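Side-chain contact in nitrate transport protein (Xanthomonas axonopodis pv. citri, PDB 3KSX), which probably captures alkanesulfonates in the periplasm and delivers them to an ABC transporter for uptake, and can also bind the sulfonate buffer MOPS: residues A[49-52]-A[53-57]. Residues are numbered along the deposited sequence; the frame is centred on the assembly and turned at random.
Sequences RLLE and QRFPR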
loop_
_atom_site.group_PDB
_atom_site.type_symbol
_atom_site.label_atom_id
_atom_site.label_comp_id
_atom_site.label_asym_id
_atom_site.label_seq_id
_atom_site.Cartn_x
_atom_site.Cartn_y
_atom_site.Cartn_z
ATOM N N ARG A 49 4.063 9.212 -18.714
ATOM C CA ARG A 49 2.819 9.213 -19.484
ATOM C C ARG A 49 2.558 7.907 -20.218
ATOM O O ARG A 49 2.143 7.935 -21.345
ATOM C CB ARG A 49 2.784 10.429 -20.446
ATOM C CG ARG A 49 3.284 11.719 -19.785
ATOM C CD ARG A 49 2.939 12.962 -20.565
ATOM N NE ARG A 49 1.487 13.104 -20.820
ATOM C CZ ARG A 49 0.575 13.607 -19.984
ATOM N NH1 ARG A 49 0.891 14.027 -18.763
ATOM N NH2 ARG A 49 -0.676 13.685 -20.410
ATOM N N LEU A 50 2.761 6.774 -19.549
ATOM C CA LEU A 50 2.635 5.435 -20.184
ATOM C C LEU A 50 1.212 5.127 -20.631
ATOM O O LEU A 50 0.981 4.523 -21.699
ATOM C CB LEU A 50 3.100 4.334 -19.223
ATOM C CG LEU A 50 4.578 4.442 -18.738
ATOM C CD1 LEU A 50 5.004 3.207 -17.953
ATOM C CD2 LEU A 50 5.460 4.588 -19.991
ATOM N N LEU A 51 0.268 5.525 -19.805
ATOM C CA LEU A 51 -1.136 5.213 -20.062
ATOM C C LEU A 51 -1.593 6.107 -21.201
ATOM O O LEU A 51 -2.308 5.648 -22.074
ATOM C CB LEU A 51 -1.992 5.480 -18.792
ATOM C CG LEU A 51 -1.776 4.458 -17.668
ATOM C CD1 LEU A 51 -2.753 4.693 -16.578
ATOM C CD2 LEU A 51 -1.886 3.013 -18.166
ATOM N N GLU A 52 -1.185 7.374 -21.155
ATOM C CA GLU A 52 -1.588 8.361 -22.172
ATOM C C GLU A 52 -1.041 7.944 -23.497
ATOM O O GLU A 52 -1.773 7.905 -24.478
ATOM C CB GLU A 52 -1.111 9.759 -21.832
ATOM C CG GLU A 52 -1.741 10.316 -20.573
ATOM C CD GLU A 52 -1.022 9.901 -19.267
ATOM O OE1 GLU A 52 -0.160 8.999 -19.265
ATOM O OE2 GLU A 52 -1.320 10.499 -18.230
ATOM N N GLN A 53 0.195 7.501 -23.523
ATOM C CA GLN A 53 0.742 6.945 -24.751
ATOM C C GLN A 53 -0.016 5.729 -25.287
ATOM O O GLN A 53 -0.228 5.606 -26.496
ATOM C CB GLN A 53 2.182 6.507 -24.530
ATOM C CG GLN A 53 3.117 7.619 -24.144
ATOM C CD GLN A 53 4.527 7.112 -24.207
ATOM O OE1 GLN A 53 4.876 6.430 -25.163
ATOM N NE2 GLN A 53 5.314 7.358 -23.170
ATOM N N ARG A 54 -0.452 4.838 -24.398
ATOM C CA ARG A 54 -1.173 3.631 -24.790
ATOM C C ARG A 54 -2.660 3.874 -25.222
ATOM O O ARG A 54 -3.224 3.180 -26.087
ATOM C CB ARG A 54 -1.097 2.623 -23.623
ATOM C CG ARG A 54 -1.798 1.271 -23.922
ATOM C CD ARG A 54 -0.798 0.125 -24.003
ATOM N NE ARG A 54 -1.383 -1.193 -24.352
ATOM C CZ ARG A 54 -1.459 -2.262 -23.527
ATOM N NH1 ARG A 54 -1.029 -2.185 -22.262
ATOM N NH2 ARG A 54 -1.981 -3.427 -23.961
ATOM N N PHE A 55 -3.295 4.859 -24.638
ATOM C CA PHE A 55 -4.722 5.015 -24.794
ATOM C C PHE A 55 -5.034 6.470 -25.171
ATOM O O PHE A 55 -5.580 7.223 -24.373
ATOM C CB PHE A 55 -5.377 4.665 -23.467
ATOM C CG PHE A 55 -5.108 3.242 -23.011
ATOM C CD1 PHE A 55 -5.709 2.153 -23.675
ATOM C CD2 PHE A 55 -4.294 3.006 -21.891
ATOM C CE1 PHE A 55 -5.481 0.858 -23.223
ATOM C CE2 PHE A 55 -4.052 1.744 -21.460
ATOM C CZ PHE A 55 -4.660 0.660 -22.122
ATOM N N PRO A 56 -4.703 6.861 -26.412
ATOM C CA PRO A 56 -4.796 8.221 -26.889
ATOM C C PRO A 56 -6.229 8.789 -26.892
ATOM O O PRO A 56 -6.410 9.998 -26.813
ATOM C CB PRO A 56 -4.249 8.112 -28.314
ATOM C CG PRO A 56 -4.433 6.675 -28.714
ATOM C CD PRO A 56 -4.176 5.946 -27.446
ATOM N N ARG A 57 -7.224 7.911 -26.982
ATOM C CA ARG A 57 -8.628 8.306 -26.966
ATOM C C ARG A 57 -9.283 8.349 -25.551
ATOM O O ARG A 57 -10.490 8.543 -25.410
ATOM C CB ARG A 57 -9.378 7.364 -27.885
ATOM C CG ARG A 57 -8.973 7.486 -29.374
ATOM C CD ARG A 57 -9.403 6.230 -30.130
ATOM N NE ARG A 57 -8.855 4.977 -29.544
ATOM C CZ ARG A 57 -7.630 4.463 -29.793
ATOM N NH1 ARG A 57 -6.776 5.072 -30.618
ATOM N NH2 ARG A 57 -7.224 3.331 -29.206
#
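Gln53 lies back along the first turn of helix 50-54, its aliphatic part against the carbonyl of Arg49. Gln53 CB stands 3.5 Å from Arg49 O. A chi1 of -62°, with CG anti to the carbonyl carbon, swings Gln53 CG to 3.0 Å from Arg49 O. CD follows, and NE2 reaches beyond to donate to His48 O, at the end of helix 40-48; glutamine is long enough to reach that carbonyl and carries an N-H to offer it. Arg49 O also accepts a nearly straight hydrogen bond (166°) from the backbone N-H of Gln53, 3.0 Å from N to O. The next bond, Arg54 N to Leu50 O, is more bent.

At the other end, Phe55 N binds Leu51 O at 2.9 Å, while its bond to Glu52 O is weak. Phe55 CE2 touches Leu51 CD2 at 4.1 Å: bulky apolar groups suit this buried side, Leu51 against strand 59-65 and Phe55 edge-to-face with Phe227 of helix 225-244. Glu52 OE2 sits above one face of the Arg49 guanidinium, displaced toward its rim, a long charge pairing without a directed N-H.

Arg49, at positive phi, ends helix 40-48 in a Schellman motif and N-caps helix 50-54. This helix-to-helix junction lies within a beta-alpha-beta crossover, from strand 30-36 to parallel edge strand 59-65, characteristic of the alpha/beta lobes of periplasmic binding proteins.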